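Local coordinates for uncharacterized protein (Bacteroides ovatus, PDB 4E6F) that is of unknown function but belongs to the DUF4468 family, whose characteristic domain has a TBP-like fold, at residues A127-W130 with K134-L137. Residues are numbered along the deposited sequence; the frame is centred on the assembly and turned at random.
Sequences AEEW and KYAL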
ATOM      1  N   ALA A 127      -7.623  -4.118  -8.432  1.00 14.84           N
ATOM      2  CA  ALA A 127      -8.120  -4.093  -7.049  1.00 14.81           C
ATOM      3  C   ALA A 127      -9.616  -3.708  -6.955  1.00 17.70           C
ATOM      4  O   ALA A 127     -10.328  -4.212  -6.091  1.00 17.72           O
ATOM      5  CB  ALA A 127      -7.282  -3.122  -6.224  1.00 15.49           C
ATOM      6  N   GLU A 128     -10.093  -2.833  -7.856  1.00 16.44           N
ATOM      7  CA  GLU A 128     -11.474  -2.303  -7.862  1.00 17.67           C
ATOM      8  C   GLU A 128     -12.534  -3.353  -8.108  1.00 24.25           C
ATOM      9  O   GLU A 128     -13.693  -3.153  -7.726  1.00 25.04           O
ATOM     10  CB  GLU A 128     -11.645  -1.212  -8.930  1.00 18.82           C
ATOM     11  CG  GLU A 128     -10.864   0.050  -8.623  1.00 19.02           C
ATOM     12  CD  GLU A 128      -9.353  -0.076  -8.778  1.00 20.08           C
ATOM     13  OE1 GLU A 128      -8.903  -0.888  -9.622  1.00 17.80           O
ATOM     14  OE2 GLU A 128      -8.624   0.665  -8.079  1.00 19.68           O
ATOM     15  N   GLU A 129     -12.155  -4.443  -8.754  1.00 21.37           N
ATOM     16  CA  GLU A 129     -13.118  -5.503  -9.073  0.50 21.66           C
ATOM     17  C   GLU A 129     -12.803  -6.746  -8.268  1.00 24.90           C
ATOM     18  O   GLU A 129     -13.334  -7.832  -8.576  1.00 26.28           O
ATOM     19  CB  GLU A 129     -13.101  -5.835 -10.597  0.50 23.25           C
ATOM     20  CG  GLU A 129     -12.736  -4.687 -11.536  0.50 32.46           C
ATOM     21  CD  GLU A 129     -13.641  -3.469 -11.562  0.50 49.96           C
ATOM     22  OE1 GLU A 129     -14.858  -3.608 -11.299  0.50 54.24           O
ATOM     23  OE2 GLU A 129     -13.133  -2.375 -11.898  0.50 45.22           O
ATOM     24  N   TRP A 130     -11.944  -6.609  -7.208  1.00 20.39           N
ATOM     25  CA  TRP A 130     -11.461  -7.752  -6.481  0.70 19.67           C
ATOM     26  C   TRP A 130     -11.486  -7.628  -4.935  1.00 22.59           C
ATOM     27  O   TRP A 130     -12.001  -8.521  -4.262  1.00 24.06           O
ATOM     28  CB  TRP A 130     -10.031  -7.996  -6.960  0.70 18.34           C
ATOM     29  CG  TRP A 130      -9.604  -9.428  -6.955  0.70 17.84           C
ATOM     30  CD1 TRP A 130      -8.507  -9.943  -6.334  0.70 20.68           C
ATOM     31  CD2 TRP A 130     -10.272 -10.538  -7.583  0.70 17.59           C
ATOM     32  NE1 TRP A 130      -8.429 -11.298  -6.559  0.70 20.84           N
ATOM     33  CE2 TRP A 130      -9.504 -11.693  -7.316  0.70 21.25           C
ATOM     34  CE3 TRP A 130     -11.437 -10.665  -8.368  0.70 18.76           C
ATOM     35  CZ2 TRP A 130      -9.891 -12.974  -7.753  0.70 20.69           C
ATOM     36  CZ3 TRP A 130     -11.818 -11.931  -8.806  0.70 21.32           C
ATOM     37  CH2 TRP A 130     -11.048 -13.068  -8.498  0.70 22.16           C
ATOM     38  N   LYS A 134     -17.722  -4.316  -2.121  1.00 19.76           N
ATOM     39  CA  LYS A 134     -18.728  -4.863  -3.034  1.00 21.58           C
ATOM     40  C   LYS A 134     -18.468  -6.338  -3.341  1.00 25.06           C
ATOM     41  O   LYS A 134     -19.415  -7.133  -3.400  1.00 24.68           O
ATOM     42  CB  LYS A 134     -18.743  -4.034  -4.341  1.00 24.99           C
ATOM     43  CG  LYS A 134     -19.842  -4.412  -5.329  1.00 34.10           C
ATOM     44  CD  LYS A 134     -19.677  -3.621  -6.623  1.00 42.71           C
ATOM     45  CE  LYS A 134     -20.549  -4.149  -7.735  1.00 57.39           C
ATOM     46  NZ  LYS A 134     -20.371  -3.360  -8.980  1.00 72.50           N
ATOM     47  N   TYR A 135     -17.194  -6.709  -3.546  1.00 20.52           N
ATOM     48  CA  TYR A 135     -16.854  -8.090  -3.897  1.00 19.03           C
ATOM     49  C   TYR A 135     -16.330  -8.922  -2.739  1.00 21.81           C
ATOM     50  O   TYR A 135     -16.561 -10.130  -2.728  1.00 20.62           O
ATOM     51  CB  TYR A 135     -15.787  -8.090  -5.006  1.00 20.12           C
ATOM     52  CG  TYR A 135     -16.292  -7.426  -6.265  1.00 21.81           C
ATOM     53  CD1 TYR A 135     -17.166  -8.089  -7.123  1.00 24.87           C
ATOM     54  CD2 TYR A 135     -15.947  -6.112  -6.570  1.00 22.36           C
ATOM     55  CE1 TYR A 135     -17.689  -7.460  -8.251  1.00 27.51           C
ATOM     56  CE2 TYR A 135     -16.462  -5.472  -7.697  1.00 23.16           C
ATOM     57  CZ  TYR A 135     -17.319  -6.155  -8.542  1.00 31.84           C
ATOM     58  OH  TYR A 135     -17.830  -5.534  -9.654  1.00 33.26           O
ATOM     59  N   ALA A 136     -15.612  -8.292  -1.790  1.00 17.65           N
ATOM     60  CA  ALA A 136     -14.838  -9.007  -0.780  1.00 17.89           C
ATOM     61  C   ALA A 136     -15.427  -9.048   0.632  1.00 19.36           C
ATOM     62  O   ALA A 136     -14.838  -9.691   1.503  1.00 19.13           O
ATOM     63  CB  ALA A 136     -13.431  -8.436  -0.731  1.00 18.18           C
ATOM     64  N   LEU A 137     -16.546  -8.374   0.867  1.00 17.37           N
ATOM     65  CA  LEU A 137     -17.243  -8.474   2.151  1.00 17.82           C
ATOM     66  C   LEU A 137     -18.582  -9.091   1.907  1.00 22.22           C
ATOM     67  O   LEU A 137     -19.176  -8.883   0.834  1.00 21.12           O
ATOM     68  CB  LEU A 137     -17.426  -7.118   2.860  1.00 17.86           C
ATOM     69  CG  LEU A 137     -16.181  -6.407   3.330  1.00 18.69           C
ATOM     70  CD1 LEU A 137     -16.573  -5.152   4.099  1.00 19.21           C
ATOM     71  CD2 LEU A 137     -15.302  -7.309   4.193  1.00 22.86           C
TER
HETATM   72  O   HOH W   1     -17.245  -2.780  -9.964  1.00 49.68           O
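Trp130 and Tyr135 bring the two segments closest, their CA atoms 6.0 Å apart, where the type I turn 127-130, closed by a hydrogen bond from Trp130 N to Ala127 O (3.1 Å), faces the short helix 133-136. With CG anti to its own carbonyl carbon (chi1 -62°), the Tyr135 ring is laid against the peptide backbone of the turn: Glu129 O sits over one face, offset toward the rim, 3.8 Å from Tyr135 CG, while Glu128 O, which also takes a hydrogen bond from Thr132 OG1, comes to the edge, 3.6 Å from Tyr135 CE2. Deeper in, Trp130 O meets the methyl CB of Ala136 at 3.8 Å; the Trp130 CB points away from the helix, and in the conformer described, one of two, the indole stacks on Tyr125. At the outer end Glu129, also one conformer of two, runs alongside Tyr135, its carboxylate turned 65° from the ring. There a water donates to Glu129 OE1 (2.9 Å) and is hydrogen-bonded to Tyr135 OH (2.8 Å) in the ring plane; its link to Lys134 NZ is weak. A leucine in place of Tyr135 would probably leave this water without its phenol partner and the Glu129 carbonyl without a flat ring face against it. Van der Waals contact with peptide groups, plus a polar rim bridged by water in one Glu129 conformer, thus joins the turn after strand 123-126 to the following helix.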